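Local structure of putative peptidase M23 (Pseudomonas aeruginosa PAO1, 2HSI) at residues Tyr55-Leu61 with Ala72-Pro77; Arg129-Glu133 with Asp206-Asn210; Ala195-Val201 with Leu236-Arg242; Glu46-Pro51 with Arg64-Trp70. The protein is a putative peptidase of family M23 that binds a zinc ion and probably acts as a metalloendopeptidase. One frame throughout, in Å; residues are numbered along the deposited sequence.

Contact 1 of 4, residues Tyr55-Leu61 with Ala72-Pro77; sequences YQGKPVL and AVVGIP
V60 CG1 settles into a hollow walled by A72 CB and V74 CG2, 3.8 Å from each, with V73 O at its floor. On V74 the other branch, CG1, is the bump: it lies 3.5 Å from CD2 of Y55, whose side chain crosses that of the valine at about a right angle. With CG anti to the backbone N (chi1 177°), this tyrosine reaches across the widening gap to I76 CD1 and to P77 CD, which sits at the ring edge. Here the hairpin of strands 58-64 and 70-75, in the antiparallel sheet of the N-terminal domain, diverges toward Y55, the N-to-C directions of 58-61 and 72-75 standing 126° apart. V73 N bonds L61 O at 3.0 Å, and water 1 joins the same two residues, accepting from L61 N and donating to V73 O. L87 of strand 83-90 packs on Y55, V60, A72 and V74. Q56, in the type I' turn, lays CG over the centre of the Y55 ring and slides OE1 past P77 CG, 3.6 Å away.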
loop_
_atom_site.group_PDB
_atom_site.type_symbol
_atom_site.label_atom_id
_atom_site.label_comp_id
_atom_site.label_asym_id
_atom_site.label_seq_id
_atom_site.Cartn_x
_atom_site.Cartn_y
_atom_site.Cartn_z
ATOM N N TYR A 55 6.650 0.525 -13.560
ATOM C CA TYR A 55 5.469 1.205 -14.102
ATOM C C TYR A 55 5.566 2.696 -13.839
ATOM O O TYR A 55 5.681 3.121 -12.684
ATOM C CB TYR A 55 4.193 0.637 -13.479
ATOM C CG TYR A 55 2.904 1.315 -13.919
ATOM C CD1 TYR A 55 2.556 1.401 -15.281
ATOM C CD2 TYR A 55 2.011 1.831 -12.976
ATOM C CE1 TYR A 55 1.369 2.007 -15.683
ATOM C CE2 TYR A 55 0.824 2.433 -13.365
ATOM C CZ TYR A 55 0.508 2.518 -14.719
ATOM O OH TYR A 55 -0.671 3.109 -15.095
ATOM N N GLN A 56 5.527 3.479 -14.923
ATOM C CA GLN A 56 5.739 4.938 -14.885
ATOM C C GLN A 56 7.073 5.314 -14.213
ATOM O O GLN A 56 7.165 6.322 -13.513
ATOM C CB GLN A 56 4.533 5.653 -14.233
ATOM C CG GLN A 56 3.172 5.253 -14.846
ATOM C CD GLN A 56 1.951 5.772 -14.082
ATOM O OE1 GLN A 56 1.901 5.751 -12.852
ATOM N NE2 GLN A 56 0.941 6.202 -14.826
ATOM N N GLY A 57 8.090 4.475 -14.412
ATOM C CA GLY A 57 9.429 4.707 -13.844
ATOM C C GLY A 57 9.639 4.237 -12.405
ATOM O O GLY A 57 10.735 4.355 -11.870
ATOM N N LYS A 58 8.591 3.710 -11.784
ATOM C CA LYS A 58 8.618 3.271 -10.387
ATOM C C LYS A 58 8.700 1.747 -10.325
ATOM O O LYS A 58 7.945 1.077 -11.024
ATOM C CB LYS A 58 7.341 3.714 -9.672
ATOM C CG LYS A 58 6.987 5.218 -9.795
ATOM C CD LYS A 58 7.528 6.026 -8.625
ATOM C CE LYS A 58 7.279 7.535 -8.786
ATOM N NZ LYS A 58 5.850 7.926 -8.622
ATOM N N PRO A 59 9.590 1.197 -9.466
ATOM C CA PRO A 59 9.702 -0.264 -9.332
ATOM C C PRO A 59 8.432 -0.901 -8.769
ATOM O O PRO A 59 7.782 -0.326 -7.885
ATOM C CB PRO A 59 10.904 -0.440 -8.385
ATOM C CG PRO A 59 10.991 0.827 -7.634
ATOM C CD PRO A 59 10.549 1.897 -8.591
ATOM N N VAL A 60 8.094 -2.081 -9.291
ATOM C CA VAL A 60 6.827 -2.750 -9.042
ATOM C C VAL A 60 7.047 -4.122 -8.381
ATOM O O VAL A 60 8.031 -4.797 -8.677
ATOM C CB VAL A 60 6.054 -2.911 -10.394
ATOM C CG1 VAL A 60 4.904 -3.881 -10.297
ATOM C CG2 VAL A 60 5.580 -1.563 -10.882
ATOM N N LEU A 61 6.126 -4.499 -7.490
ATOM C CA LEU A 61 6.093 -5.817 -6.822
ATOM C C LEU A 61 6.000 -6.978 -7.817
ATOM O O LEU A 61 5.085 -7.041 -8.653
ATOM C CB LEU A 61 4.914 -5.880 -5.841
ATOM C CG LEU A 61 4.507 -7.213 -5.184
ATOM C CD1 LEU A 61 5.648 -7.755 -4.365
ATOM C CD2 LEU A 61 3.270 -7.036 -4.316
ATOM N N ALA A 72 3.587 -9.299 -12.162
ATOM C CA ALA A 72 3.659 -8.019 -11.450
ATOM C C ALA A 72 2.292 -7.691 -10.849
ATOM O O ALA A 72 1.247 -7.958 -11.457
ATOM C CB ALA A 72 4.116 -6.902 -12.386
ATOM N N VAL A 73 2.297 -7.119 -9.649
ATOM C CA VAL A 73 1.073 -6.688 -8.974
ATOM C C VAL A 73 1.208 -5.176 -8.890
ATOM O O VAL A 73 1.995 -4.661 -8.087
ATOM C CB VAL A 73 0.917 -7.351 -7.570
ATOM C CG1 VAL A 73 -0.313 -6.831 -6.838
ATOM C CG2 VAL A 73 0.823 -8.869 -7.701
ATOM N N VAL A 74 0.470 -4.487 -9.763
ATOM C CA VAL A 74 0.759 -3.096 -10.129
ATOM C C VAL A 74 -0.310 -2.171 -9.563
ATOM O O VAL A 74 -1.498 -2.369 -9.821
ATOM C CB VAL A 74 0.802 -2.906 -11.687
ATOM C CG1 VAL A 74 1.267 -1.494 -12.071
ATOM C CG2 VAL A 74 1.697 -3.946 -12.363
ATOM N N GLY A 75 0.115 -1.168 -8.798
ATOM C CA GLY A 75 -0.802 -0.149 -8.288
ATOM C C GLY A 75 -1.077 0.900 -9.356
ATOM O O GLY A 75 -0.144 1.408 -9.977
ATOM N N ILE A 76 -2.357 1.211 -9.572
ATOM C CA ILE A 76 -2.765 2.198 -10.581
ATOM C C ILE A 76 -3.224 3.486 -9.895
ATOM O O ILE A 76 -4.233 3.485 -9.192
ATOM C CB ILE A 76 -3.910 1.667 -11.487
ATOM C CG1 ILE A 76 -3.625 0.241 -11.981
ATOM C CG2 ILE A 76 -4.179 2.630 -12.648
ATOM C CD1 ILE A 76 -2.357 0.079 -12.810
ATOM N N PRO A 77 -2.478 4.593 -10.088
ATOM C CA PRO A 77 -2.918 5.845 -9.438
ATOM C C PRO A 77 -4.345 6.257 -9.814
ATOM O O PRO A 77 -4.811 5.963 -10.922
ATOM C CB PRO A 77 -1.913 6.872 -9.943
ATOM C CG PRO A 77 -0.700 6.074 -10.313
ATOM C CD PRO A 77 -1.215 4.777 -10.830
HETATM O O HOH W 1 3.787 -2.746 -7.254
#

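Contact 2 of 4, residues Arg129-Glu133 with Asp206-Asn210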
loop_
_atom_site.group_PDB
_atom_site.type_symbol
_atom_site.label_atom_id
_atom_site.label_comp_id
_atom_site.label_asym_id
_atom_site.label_seq_id
_atom_site.Cartn_x
_atom_site.Cartn_y
_atom_site.Cartn_z
ATOM N N ARG A 129 7.862 23.058 8.435
ATOM C CA ARG A 129 7.566 21.765 9.058
ATOM C C ARG A 129 6.742 20.891 8.112
ATOM O O ARG A 129 7.136 19.763 7.840
ATOM C CB ARG A 129 6.829 21.945 10.393
ATOM C CG ARG A 129 6.405 20.641 11.065
ATOM C CD ARG A 129 5.268 20.849 12.075
ATOM N NE ARG A 129 4.757 19.562 12.547
ATOM C CZ ARG A 129 3.860 19.396 13.511
ATOM N NH1 ARG A 129 3.487 18.167 13.851
ATOM N NH2 ARG A 129 3.346 20.448 14.145
ATOM N N ILE A 130 5.624 21.428 7.610
ATOM C CA ILE A 130 4.702 20.698 6.727
ATOM C C ILE A 130 5.409 20.158 5.474
ATOM O O ILE A 130 5.185 19.002 5.096
ATOM C CB ILE A 130 3.422 21.546 6.390
ATOM C CG1 ILE A 130 2.476 21.580 7.604
ATOM C CG2 ILE A 130 2.694 21.013 5.154
ATOM C CD1 ILE A 130 1.432 22.708 7.589
ATOM N N GLU A 131 6.277 20.995 4.884
ATOM C CA GLU A 131 7.072 20.620 3.715
ATOM C C GLU A 131 7.966 19.415 4.022
ATOM O O GLU A 131 8.030 18.472 3.233
ATOM C CB GLU A 131 7.904 21.813 3.226
ATOM C CG GLU A 131 8.690 21.566 1.937
ATOM C CD GLU A 131 9.330 22.826 1.360
ATOM O OE1 GLU A 131 9.469 22.894 0.120
ATOM O OE2 GLU A 131 9.697 23.741 2.130
ATOM N N ARG A 132 8.632 19.459 5.175
ATOM C CA ARG A 132 9.501 18.388 5.641
ATOM C C ARG A 132 8.724 17.088 5.903
ATOM O O ARG A 132 9.173 16.013 5.507
ATOM C CB ARG A 132 10.238 18.841 6.902
ATOM C CG ARG A 132 11.626 18.263 7.046
ATOM C CD ARG A 132 12.092 18.283 8.491
ATOM N NE ARG A 132 11.480 17.205 9.269
ATOM C CZ ARG A 132 10.479 17.360 10.134
ATOM N NH1 ARG A 132 9.958 18.560 10.362
ATOM N NH2 ARG A 132 9.995 16.307 10.775
ATOM N N GLU A 133 7.556 17.211 6.541
ATOM C CA GLU A 133 6.640 16.082 6.813
ATOM C C GLU A 133 6.056 15.432 5.554
ATOM O O GLU A 133 5.929 14.204 5.485
ATOM C CB GLU A 133 5.509 16.521 7.750
ATOM C CG GLU A 133 6.010 16.991 9.127
ATOM C CD GLU A 133 4.900 17.425 10.060
ATOM O OE1 GLU A 133 3.789 17.749 9.593
ATOM O OE2 GLU A 133 5.141 17.436 11.285
ATOM N N ASP A 206 4.793 12.371 13.929
ATOM C CA ASP A 206 3.674 13.057 14.549
ATOM C C ASP A 206 3.506 14.321 13.731
ATOM O O ASP A 206 4.176 15.332 13.957
ATOM C CB ASP A 206 3.926 13.364 16.028
ATOM C CG ASP A 206 2.632 13.599 16.814
ATOM O OD1 ASP A 206 1.634 14.093 16.241
ATOM O OD2 ASP A 206 2.608 13.294 18.024
ATOM N N TYR A 207 2.609 14.230 12.761
ATOM C CA TYR A 207 2.518 15.225 11.703
ATOM C C TYR A 207 1.379 16.198 11.901
ATOM O O TYR A 207 0.405 15.884 12.574
ATOM C CB TYR A 207 2.377 14.521 10.351
ATOM C CG TYR A 207 3.528 13.592 10.016
ATOM C CD1 TYR A 207 4.852 13.965 10.262
ATOM C CD2 TYR A 207 3.293 12.350 9.433
ATOM C CE1 TYR A 207 5.914 13.128 9.944
ATOM C CE2 TYR A 207 4.344 11.502 9.121
ATOM C CZ TYR A 207 5.647 11.896 9.369
ATOM O OH TYR A 207 6.685 11.051 9.053
ATOM N N PHE A 208 1.518 17.379 11.302
ATOM C CA PHE A 208 0.522 18.442 11.418
ATOM C C PHE A 208 -0.879 18.007 10.970
ATOM O O PHE A 208 -1.852 18.223 11.689
ATOM C CB PHE A 208 0.971 19.691 10.641
ATOM C CG PHE A 208 0.043 20.865 10.804
ATOM C CD1 PHE A 208 0.210 21.749 11.863
ATOM C CD2 PHE A 208 -1.012 21.075 9.910
ATOM C CE1 PHE A 208 -0.656 22.832 12.032
ATOM C CE2 PHE A 208 -1.885 22.148 10.072
ATOM C CZ PHE A 208 -1.705 23.030 11.131
ATOM N N PHE A 209 -0.977 17.405 9.784
ATOM C CA PHE A 209 -2.265 16.962 9.240
ATOM C C PHE A 209 -2.638 15.542 9.671
ATOM O O PHE A 209 -3.748 15.301 10.162
ATOM C CB PHE A 209 -2.270 17.066 7.708
ATOM C CG PHE A 209 -2.164 18.478 7.197
ATOM C CD1 PHE A 209 -3.229 19.358 7.328
ATOM C CD2 PHE A 209 -0.999 18.925 6.581
ATOM C CE1 PHE A 209 -3.136 20.676 6.861
ATOM C CE2 PHE A 209 -0.893 20.237 6.106
ATOM C CZ PHE A 209 -1.963 21.112 6.251
ATOM N N ASN A 210 -1.701 14.616 9.489
ATOM C CA ASN A 210 -1.956 13.189 9.695
ATOM C C ASN A 210 -1.848 12.699 11.136
ATOM O O ASN A 210 -2.229 11.571 11.418
ATOM C CB ASN A 210 -1.039 12.351 8.785
ATOM C CG ASN A 210 -1.447 12.416 7.317
ATOM O OD1 ASN A 210 -2.580 12.782 6.995
ATOM N ND2 ASN A 210 -0.527 12.044 6.423
HETATM O O HOH W 2 1.629 17.494 8.082
#
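Helix 127-141 faces the end of strand 199-207 with R129, I130 and E133, which project from one side of the helix against Y207, F208 and F209. E133 carries the polar part: its OE1 receives F208 N at 2.9 Å in a nearly straight bond (174°) on the syn side of the carboxylate, and accepts a hydrogen bond from water 2, which in turn accepts from F209 N. The other oxygen, OE2, is held by R129 in a salt bridge from one helical turn to the next. The same guanidinium donates from NH1 to D206 O at 2.9 Å, with the oxygen near the guanidinium plane. The helix thus meets the connection between the antiparallel strands 199-207 and 213-219 of the peptidase domain. E133 CG slides past the Y207 ring, 3.4 Å from CD1, while Y207 OH reaches E136. I130 CD1 touches two rings: it sits over a face of F208, 4.1 Å from the centroid, and 3.7 Å from CE2 of F209. F208 CD2 in turn rests over the centre of the F209 ring.

Contact 3 of 4, residues Ala195-Val201 with Leu236-Arg242; sequences APAAGKV and LGQQVPR
V201, R242 and V240 give up the most surface where A195-V201 runs antiparallel to L236-R242. V201 is held by its backbone on both polar atoms: its N donates to Q238 O at 2.9 Å, and its O accepts from G237 N at 2.7 Å. Its side chain points toward the other segment, CG2 coming within 3.6 Å of Q238 O, while L236 CD1 approaches V201 O. V240 forms the hydrogen-bonded pair with G199, its N giving a nearly straight bond (178°) to G199 O and its O accepting from G199 N. Its chi1 of -61° places CG2 between the backbone N and the carbonyl carbon, and from there this methyl presses 3.3 Å from G199 O and reaches A195 CB at 4.1 Å. That alanine methyl also meets P241 O. R242 is extended from CG to NE, and the aliphatic part runs alongside the backbone of P196 and A197, with CG 3.8 Å from P196 O; its charged end goes on to a salt bridge with D155. On the face of K200 and Q239, the non-hydrogen-bonded pair, the lysine bends at chi3 to bring CE near Q239 NE2. The short strand 239-240 is thereby added alongside strand 199-207, which pairs also with 213-219, in the antiparallel sheet at the core of the M23 peptidase domain.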
loop_
_atom_site.group_PDB
_atom_site.type_symbol
_atom_site.label_atom_id
_atom_site.label_comp_id
_atom_site.label_asym_id
_atom_site.label_seq_id
_atom_site.Cartn_x
_atom_site.Cartn_y
_atom_site.Cartn_z
ATOM N N ALA A 195 -1.124 -5.210 12.141
ATOM C CA ALA A 195 -0.455 -5.292 10.832
ATOM C C ALA A 195 -1.236 -6.211 9.892
ATOM O O ALA A 195 -1.480 -7.375 10.223
ATOM C CB ALA A 195 0.967 -5.782 10.990
ATOM N N PRO A 196 -1.669 -5.679 8.734
ATOM C CA PRO A 196 -2.421 -6.458 7.728
ATOM C C PRO A 196 -1.606 -7.593 7.095
ATOM O O PRO A 196 -2.189 -8.583 6.629
ATOM C CB PRO A 196 -2.773 -5.405 6.661
ATOM C CG PRO A 196 -2.659 -4.086 7.350
ATOM C CD PRO A 196 -1.519 -4.270 8.322
ATOM N N ALA A 197 -0.283 -7.414 7.060
ATOM C CA ALA A 197 0.702 -8.424 6.658
ATOM C C ALA A 197 1.956 -8.139 7.456
ATOM O O ALA A 197 2.066 -7.071 8.065
ATOM C CB ALA A 197 1.019 -8.311 5.159
ATOM N N ALA A 198 2.930 -9.051 7.420
ATOM C CA ALA A 198 4.219 -8.802 8.085
ATOM C C ALA A 198 4.953 -7.655 7.405
ATOM O O ALA A 198 4.694 -7.341 6.245
ATOM C CB ALA A 198 5.089 -10.052 8.096
ATOM N N GLY A 199 5.857 -7.014 8.129
ATOM C CA GLY A 199 6.620 -5.917 7.543
ATOM C C GLY A 199 7.516 -5.197 8.513
ATOM O O GLY A 199 7.502 -5.478 9.711
ATOM N N LYS A 200 8.301 -4.263 7.983
ATOM C CA LYS A 200 9.205 -3.468 8.791
ATOM C C LYS A 200 8.644 -2.045 8.915
ATOM O O LYS A 200 8.182 -1.468 7.923
ATOM C CB LYS A 200 10.605 -3.464 8.155
ATOM C CG LYS A 200 11.664 -2.705 8.954
ATOM C CD LYS A 200 13.007 -2.680 8.224
ATOM C CE LYS A 200 13.636 -4.063 8.162
ATOM N NZ LYS A 200 15.104 -3.998 7.959
ATOM N N VAL A 201 8.662 -1.504 10.135
ATOM C CA VAL A 201 8.277 -0.107 10.380
ATOM C C VAL A 201 9.356 0.800 9.781
ATOM O O VAL A 201 10.489 0.812 10.249
ATOM C CB VAL A 201 8.075 0.178 11.889
ATOM C CG1 VAL A 201 7.605 1.619 12.110
ATOM C CG2 VAL A 201 7.065 -0.811 12.493
ATOM N N LEU A 236 10.826 2.423 15.160
ATOM C CA LEU A 236 11.400 2.536 13.815
ATOM C C LEU A 236 12.365 1.382 13.526
ATOM O O LEU A 236 13.269 1.119 14.309
ATOM C CB LEU A 236 12.121 3.877 13.647
ATOM C CG LEU A 236 12.711 4.177 12.265
ATOM C CD1 LEU A 236 11.594 4.278 11.200
ATOM C CD2 LEU A 236 13.554 5.459 12.310
ATOM N N GLY A 237 12.162 0.707 12.399
ATOM C CA GLY A 237 12.993 -0.433 12.014
ATOM C C GLY A 237 12.499 -1.785 12.514
ATOM O O GLY A 237 13.039 -2.829 12.128
ATOM N N GLN A 238 11.475 -1.773 13.361
ATOM C CA GLN A 238 10.956 -3.012 13.961
ATOM C C GLN A 238 10.265 -3.917 12.943
ATOM O O GLN A 238 9.458 -3.466 12.130
ATOM C CB GLN A 238 9.989 -2.710 15.109
ATOM C CG GLN A 238 9.501 -3.946 15.869
ATOM C CD GLN A 238 8.635 -3.615 17.056
ATOM O OE1 GLN A 238 8.635 -2.487 17.549
ATOM N NE2 GLN A 238 7.890 -4.601 17.527
ATOM N N GLN A 239 10.586 -5.203 13.006
ATOM C CA GLN A 239 9.953 -6.184 12.136
ATOM C C GLN A 239 8.770 -6.790 12.859
ATOM O O GLN A 239 8.913 -7.365 13.942
ATOM C CB GLN A 239 10.970 -7.230 11.668
ATOM C CG GLN A 239 12.168 -6.588 10.945
ATOM C CD GLN A 239 13.138 -7.583 10.319
ATOM O OE1 GLN A 239 12.735 -8.612 9.774
ATOM N NE2 GLN A 239 14.430 -7.260 10.372
ATOM N N VAL A 240 7.592 -6.615 12.272
ATOM C CA VAL A 240 6.334 -7.022 12.905
ATOM C C VAL A 240 5.676 -8.147 12.110
ATOM O O VAL A 240 5.767 -8.165 10.889
ATOM C CB VAL A 240 5.355 -5.809 13.121
ATOM C CG1 VAL A 240 5.984 -4.775 14.030
ATOM C CG2 VAL A 240 4.922 -5.170 11.803
ATOM N N PRO A 241 5.066 -9.129 12.802
ATOM C CA PRO A 241 4.346 -10.154 12.057
ATOM C C PRO A 241 2.978 -9.647 11.595
ATOM O O PRO A 241 2.473 -8.653 12.131
ATOM C CB PRO A 241 4.137 -11.248 13.107
ATOM C CG PRO A 241 4.020 -10.491 14.395
ATOM C CD PRO A 241 5.001 -9.353 14.263
ATOM N N ARG A 242 2.372 -10.356 10.647
ATOM C CA ARG A 242 0.947 -10.182 10.343
ATOM C C ARG A 242 0.137 -10.327 11.645
ATOM O O ARG A 242 0.292 -11.307 12.372
ATOM C CB ARG A 242 0.515 -11.220 9.317
ATOM C CG ARG A 242 -0.959 -11.268 8.991
ATOM C CD ARG A 242 -1.166 -12.398 7.994
ATOM N NE ARG A 242 -2.564 -12.593 7.625
ATOM C CZ ARG A 242 -2.997 -13.537 6.794
ATOM N NH1 ARG A 242 -2.145 -14.395 6.234
ATOM N NH2 ARG A 242 -4.289 -13.625 6.518
#

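Contact 4 of 4, residues Glu46-Pro51 with Arg64-Trp70; sequences EEGPPP and REEGRRW
W70 N donates to E46 O at 3.0 Å, joining the loop after strand 39-43 to the start of strand 70-75, and water 3 links E46 N to W70 O. From that anchor E46-P51 curls round the indole of W70. NE1 gives a bond of 2.8 Å to G48 O; the acceptor lies in the plane of the indole, whereas the nitrogen stands above the carbonyl plane, well away from the lone-pair direction. One face of the ring is roofed by two prolines: P51 CD lies 3.5 Å from the centroid of the five-membered ring, almost on its normal, and P50 CA lies over the six-membered ring at 4.0 Å. Against the opposite face rests R64 CG, making a sandwich of proline, indole and arginine methylene. The R64 chain then extends to place its guanidinium end-on at E47 O, which receives NH1 at 2.8 Å and NH2 at 3.0 Å from the same side of its carbonyl plane. NH1 is shared with R68 O, a second bond that fixes the rotation of the guanidinium and ties it to the type I' turn E65-R68. R69, just after the turn, forms a salt bridge back to E65 and, beyond the two segments, another to D43. V62 of strand 58-64 touches both W70 and P51, E46 reaches H96 of strand 96-102, and helix 26-31 touches E65 and R69 through M28.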
loop_
_atom_site.group_PDB
_atom_site.type_symbol
_atom_site.label_atom_id
_atom_site.label_comp_id
_atom_site.label_asym_id
_atom_site.label_seq_id
_atom_site.Cartn_x
_atom_site.Cartn_y
_atom_site.Cartn_z
ATOM N N GLU A 46 7.815 -14.510 -17.857
ATOM C CA GLU A 46 9.068 -14.933 -17.221
ATOM C C GLU A 46 8.776 -16.067 -16.222
ATOM O O GLU A 46 7.746 -16.049 -15.540
ATOM C CB GLU A 46 9.727 -13.741 -16.482
ATOM C CG GLU A 46 10.196 -12.577 -17.367
ATOM C CD GLU A 46 11.513 -12.829 -18.125
ATOM O OE1 GLU A 46 12.264 -13.781 -17.811
ATOM O OE2 GLU A 46 11.814 -12.052 -19.055
ATOM N N GLU A 47 9.663 -17.062 -16.145
ATOM C CA GLU A 47 9.494 -18.187 -15.201
ATOM C C GLU A 47 10.806 -18.613 -14.539
ATOM O O GLU A 47 10.788 -19.412 -13.600
ATOM C CB GLU A 47 8.860 -19.404 -15.895
ATOM C CG GLU A 47 9.759 -20.062 -16.958
ATOM C CD GLU A 47 9.215 -21.374 -17.475
ATOM O OE1 GLU A 47 7.988 -21.544 -17.563
ATOM O OE2 GLU A 47 10.027 -22.257 -17.784
ATOM N N GLY A 48 11.929 -18.090 -15.037
ATOM C CA GLY A 48 13.264 -18.411 -14.503
ATOM C C GLY A 48 13.679 -17.497 -13.359
ATOM O O GLY A 48 12.960 -17.383 -12.368
ATOM N N PRO A 49 14.860 -16.849 -13.476
ATOM C CA PRO A 49 15.320 -15.917 -12.443
ATOM C C PRO A 49 14.305 -14.777 -12.265
ATOM O O PRO A 49 13.542 -14.498 -13.203
ATOM C CB PRO A 49 16.654 -15.404 -13.005
ATOM C CG PRO A 49 17.098 -16.462 -13.932
ATOM C CD PRO A 49 15.832 -16.951 -14.574
ATOM N N PRO A 50 14.249 -14.159 -11.062
ATOM C CA PRO A 50 13.282 -13.077 -10.837
ATOM C C PRO A 50 13.514 -11.870 -11.744
ATOM O O PRO A 50 14.621 -11.327 -11.777
ATOM C CB PRO A 50 13.507 -12.689 -9.370
ATOM C CG PRO A 50 14.246 -13.810 -8.771
ATOM C CD PRO A 50 15.044 -14.439 -9.852
ATOM N N PRO A 51 12.486 -11.476 -12.511
ATOM C CA PRO A 51 12.645 -10.266 -13.288
ATOM C C PRO A 51 12.377 -9.043 -12.415
ATOM O O PRO A 51 11.784 -9.165 -11.336
ATOM C CB PRO A 51 11.562 -10.402 -14.353
ATOM C CG PRO A 51 10.490 -11.179 -13.711
ATOM C CD PRO A 51 11.166 -12.096 -12.719
ATOM N N ARG A 64 6.033 -14.851 -7.815
ATOM C CA ARG A 64 5.552 -16.027 -8.535
ATOM C C ARG A 64 4.076 -16.254 -8.199
ATOM O O ARG A 64 3.677 -16.156 -7.043
ATOM C CB ARG A 64 6.374 -17.267 -8.193
ATOM C CG ARG A 64 7.736 -17.337 -8.871
ATOM C CD ARG A 64 8.340 -18.729 -8.690
ATOM N NE ARG A 64 9.727 -18.816 -9.133
ATOM C CZ ARG A 64 10.109 -19.036 -10.390
ATOM N NH1 ARG A 64 9.208 -19.184 -11.359
ATOM N NH2 ARG A 64 11.400 -19.100 -10.686
ATOM N N GLU A 65 3.265 -16.539 -9.216
ATOM C CA GLU A 65 1.863 -16.869 -9.005
ATOM C C GLU A 65 1.762 -18.313 -8.525
ATOM O O GLU A 65 1.930 -19.248 -9.309
ATOM C CB GLU A 65 1.053 -16.687 -10.283
ATOM C CG GLU A 65 -0.437 -16.880 -10.052
ATOM C CD GLU A 65 -1.262 -16.673 -11.296
ATOM O OE1 GLU A 65 -0.859 -17.147 -12.372
ATOM O OE2 GLU A 65 -2.329 -16.046 -11.191
ATOM N N GLU A 66 1.509 -18.472 -7.228
ATOM C CA GLU A 66 1.521 -19.785 -6.551
ATOM C C GLU A 66 2.750 -20.642 -6.892
ATOM O O GLU A 66 2.622 -21.844 -7.104
ATOM C CB GLU A 66 0.230 -20.558 -6.849
ATOM C CG GLU A 66 -1.023 -19.864 -6.359
ATOM C CD GLU A 66 -2.295 -20.477 -6.922
ATOM O OE1 GLU A 66 -2.262 -21.025 -8.052
ATOM O OE2 GLU A 66 -3.338 -20.392 -6.238
ATOM N N GLY A 67 3.921 -20.005 -6.970
ATOM C CA GLY A 67 5.166 -20.691 -7.294
ATOM C C GLY A 67 5.461 -20.897 -8.768
ATOM O O GLY A 67 6.494 -21.463 -9.127
ATOM N N ARG A 68 4.575 -20.411 -9.629
ATOM C CA ARG A 68 4.716 -20.654 -11.055
ATOM C C ARG A 68 5.249 -19.415 -11.782
ATOM O O ARG A 68 6.356 -18.962 -11.486
ATOM C CB ARG A 68 3.412 -21.196 -11.647
ATOM C CG ARG A 68 2.845 -22.355 -10.821
ATOM C CD ARG A 68 1.751 -23.114 -11.534
ATOM N NE ARG A 68 1.466 -24.384 -10.867
ATOM C CZ ARG A 68 0.604 -24.547 -9.866
ATOM N NH1 ARG A 68 -0.091 -23.520 -9.388
ATOM N NH2 ARG A 68 0.430 -25.754 -9.341
ATOM N N ARG A 69 4.466 -18.879 -12.716
ATOM C CA ARG A 69 4.898 -17.769 -13.558
ATOM C C ARG A 69 5.089 -16.514 -12.722
ATOM O O ARG A 69 4.389 -16.305 -11.712
ATOM C CB ARG A 69 3.887 -17.499 -14.690
ATOM C CG ARG A 69 2.533 -17.017 -14.177
ATOM C CD ARG A 69 1.559 -16.604 -15.254
ATOM N NE ARG A 69 0.316 -16.172 -14.623
ATOM C CZ ARG A 69 -0.742 -15.672 -15.253
ATOM N NH1 ARG A 69 -0.759 -15.518 -16.572
ATOM N NH2 ARG A 69 -1.799 -15.325 -14.547
ATOM N N TRP A 70 6.066 -15.707 -13.131
ATOM C CA TRP A 70 6.279 -14.385 -12.562
ATOM C C TRP A 70 5.202 -13.401 -13.003
ATOM O O TRP A 70 4.900 -13.253 -14.202
ATOM C CB TRP A 70 7.661 -13.850 -12.921
ATOM C CG TRP A 70 8.800 -14.580 -12.276
ATOM C CD1 TRP A 70 9.695 -15.422 -12.893
ATOM C CD2 TRP A 70 9.198 -14.516 -10.892
ATOM N NE1 TRP A 70 10.615 -15.885 -11.973
ATOM C CE2 TRP A 70 10.336 -15.341 -10.744
ATOM C CE3 TRP A 70 8.712 -13.827 -9.768
ATOM C CZ2 TRP A 70 10.988 -15.512 -9.504
ATOM C CZ3 TRP A 70 9.361 -13.996 -8.539
ATOM C CH2 TRP A 70 10.482 -14.839 -8.422
HETATM O O HOH W 3 5.273 -14.883 -16.253
#

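Contacts 1 and 4 belong to one sheet: contact 1 lies on the hairpin 58-64/70-75, and contact 4 sets the loop between 39-43 and 52-55 against the turn that closes that hairpin. Their segments alternate along the chain, and their centres are about 17 Å apart. Neither lies near the metal. Contacts 2 and 3 share strand 199-207 of the peptidase domain, one at its end and one at its start, with nearest atoms about 9 Å apart. Both lie outside the zinc site formed by H180, D184, H259 and H261: the F209 side chain of contact 2 is about 12 Å from the ion, and the P196 side chain of contact 3 about 12 Å from that of H261. Contacts 2 and 4 are farthest apart, centres about 40 Å.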